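Local coordinates for Myo-inositol phosphohydrolase (Mitsuokella multacida, PDB 4WU3), which probably acts as a phytase of the protein-tyrosine-phosphatase-like family, removing the 3-phosphate from myo-inositol hexakisphosphate, and binds inositol-(1,3,4,5)-tetrakisphosphate, at residues L48-D53 / K169-F174. The protein carries 2 engineered substitutions. Residues are numbered along the deposited sequence; the frame is centred on the assembly and turned at random.
Sequences LALKID and KSIYRF
The aliphatic chain of Lys-51 lies across one face of the Phe-174 ring, with CE 3.5 Å from the ring centroid in a CH-pi contact and NZ 3.6 Å from it in a cation-pi contact. A lysine suits this place because its methylenes pack on the ring while its ammonium also makes a salt bridge with Asp-53 (NZ to OD1, 2.8 Å). Ser-135 also bonds that oxygen, and Arg-122 pairs with OD2. CG of Lys-51 stands between the backbone N and the carbonyl carbon (chi1 59°), and a bend at chi2 (86°) lays the chain over the ring. With an alanine at Phe-174 the Lys-51 chain would probably lose its flat floor and the cation-pi contact, and Phe-137 its edge-to-face partner.

Branched chains interlock at Ile-171. Its CD1 presses tightly on Leu-50 CD2 (3.3 Å), while CG2 fills the hollow between Lys-51 CA and Ile-52 CG1, so the beta-branched residue meets three neighbours. Tyr-172 brings its ring edge to Leu-50 O, and the Ala-49 methyl, too short to push the ring aside, lies against it, CB 3.8 Å from Tyr-172 CD2.

The local axes of strands 49-52 and 169-174 run at 70°, and a single bridge, Lys-51 with Tyr-172, joins them: Tyr-172 N donates to Leu-50 O (3.2 Å), and Ile-52 N to Tyr-172 O (2.9 Å). Water 1 links Leu-50 O to Ser-170 O.

Strand 49-54 edges an antiparallel sheet beside strand 132-137; strand 168-175 pairs with strand 180-188, so the contact ties this hairpin obliquely onto the sheet edge.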
ATOM      1  N   LEU A  48      22.148  -1.970   6.746  1.00 19.23           N
ATOM      2  CA  LEU A  48      21.630  -2.750   7.860  1.00 17.70           C
ATOM      3  C   LEU A  48      22.462  -2.468   9.092  1.00 17.73           C
ATOM      4  O   LEU A  48      23.616  -2.883   9.172  1.00 17.74           O
ATOM      5  CB  LEU A  48      21.668  -4.247   7.535  1.00 17.24           C
ATOM      6  CG  LEU A  48      20.914  -5.155   8.512  1.00 16.06           C
ATOM      7  CD1 LEU A  48      19.416  -4.936   8.393  1.00 16.25           C
ATOM      8  CD2 LEU A  48      21.246  -6.612   8.249  1.00 16.64           C
ATOM      9  N   ALA A  49      21.879  -1.759  10.053  1.00 15.30           N
ATOM     10  CA  ALA A  49      22.650  -1.304  11.202  1.00 14.23           C
ATOM     11  C   ALA A  49      22.216  -1.975  12.493  1.00 13.45           C
ATOM     12  O   ALA A  49      21.026  -2.050  12.804  1.00 12.32           O
ATOM     13  CB  ALA A  49      22.551   0.202  11.330  1.00 13.75           C
ATOM     14  N   LEU A  50      23.189  -2.474  13.248  1.00 12.85           N
ATOM     15  CA  LEU A  50      22.893  -3.050  14.546  1.00 11.68           C
ATOM     16  C   LEU A  50      22.725  -1.883  15.475  1.00 11.13           C
ATOM     17  O   LEU A  50      23.625  -1.064  15.588  1.00 10.87           O
ATOM     18  CB  LEU A  50      24.021  -3.962  15.023  1.00 12.00           C
ATOM     19  CG  LEU A  50      23.888  -4.567  16.431  1.00 12.26           C
ATOM     20  CD1 LEU A  50      22.578  -5.322  16.598  1.00 12.73           C
ATOM     21  CD2 LEU A  50      25.056  -5.494  16.730  1.00 12.72           C
ATOM     22  N   LYS A  51      21.571  -1.790  16.130  1.00 10.95           N
ATOM     23  CA  LYS A  51      21.329  -0.678  17.032  1.00 10.91           C
ATOM     24  C   LYS A  51      20.602  -1.101  18.295  1.00 11.32           C
ATOM     25  O   LYS A  51      20.066  -2.209  18.391  1.00 11.45           O
ATOM     26  CB  LYS A  51      20.564   0.443  16.324  1.00 10.78           C
ATOM     27  CG  LYS A  51      19.219   0.026  15.764  1.00 11.44           C
ATOM     28  CD  LYS A  51      18.106   0.114  16.790  1.00 11.33           C
ATOM     29  CE  LYS A  51      16.769   0.273  16.074  1.00 11.85           C
ATOM     30  NZ  LYS A  51      15.609   0.256  16.997  1.00 11.22           N
ATOM     31  N   ILE A  52      20.601  -0.189  19.261  1.00 11.02           N
ATOM     32  CA  ILE A  52      19.990  -0.408  20.554  1.00 10.74           C
ATOM     33  C   ILE A  52      18.482  -0.145  20.490  1.00 10.69           C
ATOM     34  O   ILE A  52      18.051   0.915  20.055  1.00 11.25           O
ATOM     35  CB  ILE A  52      20.665   0.495  21.608  1.00 11.43           C
ATOM     36  CG1 ILE A  52      22.127   0.068  21.806  1.00 11.92           C
ATOM     37  CG2 ILE A  52      19.923   0.457  22.935  1.00 11.82           C
ATOM     38  CD1 ILE A  52      22.961   1.032  22.626  1.00 12.64           C
ATOM     39  N   ASP A  53      17.690  -1.131  20.902  1.00 10.31           N
ATOM     40  CA  ASP A  53      16.242  -0.992  20.967  1.00 10.68           C
ATOM     41  C   ASP A  53      15.848  -0.437  22.334  1.00 12.44           C
ATOM     42  O   ASP A  53      15.128   0.563  22.435  1.00 12.25           O
ATOM     43  CB  ASP A  53      15.556  -2.356  20.779  1.00 10.79           C
ATOM     44  CG  ASP A  53      15.692  -2.921  19.370  1.00 10.08           C
ATOM     45  OD1 ASP A  53      15.883  -2.153  18.409  1.00  9.32           O
ATOM     46  OD2 ASP A  53      15.584  -4.158  19.230  1.00 10.61           O
ATOM     47  N   LYS A 169      31.238  -4.131  21.803  1.00 12.01           N
ATOM     48  CA  LYS A 169      30.902  -3.772  20.439  1.00 14.19           C
ATOM     49  C   LYS A 169      30.323  -2.372  20.379  1.00 13.78           C
ATOM     50  O   LYS A 169      29.518  -1.977  21.227  1.00 10.82           O
ATOM     51  CB  LYS A 169      29.876  -4.759  19.867  1.00 19.60           C
ATOM     52  CG  LYS A 169      29.920  -4.913  18.361  1.00 23.74           C
ATOM     53  CD  LYS A 169      29.953  -6.363  17.959  1.00 31.47           C
ATOM     54  CE  LYS A 169      29.973  -6.572  16.458  1.00 41.93           C
ATOM     55  NZ  LYS A 169      31.346  -6.840  15.944  1.00 46.60           N
ATOM     56  N   SER A 170      30.736  -1.627  19.362  1.00 14.41           N
ATOM     57  CA  SER A 170      30.171  -0.323  19.085  1.00 16.26           C
ATOM     58  C   SER A 170      28.786  -0.544  18.487  1.00 15.94           C
ATOM     59  O   SER A 170      28.659  -1.184  17.452  1.00 19.65           O
ATOM     60  CB  SER A 170      31.067   0.451  18.111  1.00 16.26           C
ATOM     61  OG  SER A 170      30.618   1.786  17.952  1.00 15.43           O
ATOM     62  N   ILE A 171      27.746  -0.052  19.155  1.00 16.87           N
ATOM     63  CA  ILE A 171      26.364  -0.270  18.690  1.00 15.13           C
ATOM     64  C   ILE A 171      25.647   1.059  18.539  1.00 13.68           C
ATOM     65  O   ILE A 171      25.663   1.900  19.452  1.00 10.59           O
ATOM     66  CB  ILE A 171      25.543  -1.093  19.681  1.00 15.49           C
ATOM     67  CG1 ILE A 171      26.271  -2.379  20.067  1.00 16.97           C
ATOM     68  CG2 ILE A 171      24.179  -1.410  19.091  1.00 15.49           C
ATOM     69  CD1 ILE A 171      26.103  -3.510  19.086  1.00 18.17           C
ATOM     70  N   TYR A 172      25.009   1.246  17.390  1.00 13.24           N
ATOM     71  CA  TYR A 172      24.343   2.514  17.108  1.00 13.45           C
ATOM     72  C   TYR A 172      23.222   2.751  18.121  1.00 12.80           C
ATOM     73  O   TYR A 172      22.600   1.809  18.620  1.00 11.61           O
ATOM     74  CB  TYR A 172      23.784   2.556  15.672  1.00 13.05           C
ATOM     75  CG  TYR A 172      24.828   2.655  14.576  1.00 12.90           C
ATOM     76  CD1 TYR A 172      25.461   3.855  14.292  1.00 13.18           C
ATOM     77  CD2 TYR A 172      25.158   1.544  13.805  1.00 13.39           C
ATOM     78  CE1 TYR A 172      26.410   3.945  13.284  1.00 13.75           C
ATOM     79  CE2 TYR A 172      26.102   1.619  12.799  1.00 14.22           C
ATOM     80  CZ  TYR A 172      26.724   2.823  12.542  1.00 15.13           C
ATOM     81  OH  TYR A 172      27.659   2.895  11.537  1.00 14.56           O
ATOM     82  N   ARG A 173      22.986   4.017  18.427  1.00 13.13           N
ATOM     83  CA  ARG A 173      21.823   4.413  19.195  1.00 13.59           C
ATOM     84  C   ARG A 173      20.699   4.746  18.222  1.00 13.40           C
ATOM     85  O   ARG A 173      20.871   4.645  17.007  1.00 11.82           O
ATOM     86  CB  ARG A 173      22.147   5.598  20.097  1.00 15.78           C
ATOM     87  CG  ARG A 173      22.875   5.176  21.364  1.00 17.40           C
ATOM     88  CD  ARG A 173      23.342   6.366  22.183  1.00 19.69           C
ATOM     89  NE  ARG A 173      24.509   7.008  21.582  1.00 22.62           N
ATOM     90  CZ  ARG A 173      25.232   7.962  22.167  1.00 27.10           C
ATOM     91  NH1 ARG A 173      24.912   8.399  23.381  1.00 25.37           N
ATOM     92  NH2 ARG A 173      26.284   8.478  21.532  1.00 25.96           N
ATOM     93  N   PHE A 174      19.541   5.114  18.753  1.00 14.04           N
ATOM     94  CA  PHE A 174      18.351   5.206  17.931  1.00 14.28           C
ATOM     95  C   PHE A 174      17.381   6.218  18.490  1.00 14.13           C
ATOM     96  O   PHE A 174      17.168   6.274  19.693  1.00 13.62           O
ATOM     97  CB  PHE A 174      17.668   3.844  17.859  1.00 13.75           C
ATOM     98  CG  PHE A 174      16.638   3.737  16.772  1.00 13.86           C
ATOM     99  CD1 PHE A 174      17.028   3.627  15.442  1.00 14.17           C
ATOM    100  CD2 PHE A 174      15.284   3.733  17.072  1.00 15.13           C
ATOM    101  CE1 PHE A 174      16.087   3.521  14.434  1.00 14.56           C
ATOM    102  CE2 PHE A 174      14.336   3.618  16.064  1.00 14.97           C
ATOM    103  CZ  PHE A 174      14.737   3.511  14.746  1.00 15.06           C
TER
HETATM  104  O   HOH W   1      26.583  -0.893  15.415  1.00 44.98           O
HETATM  105  O   HOH W   2      18.456   3.819  21.607  1.00 41.46           O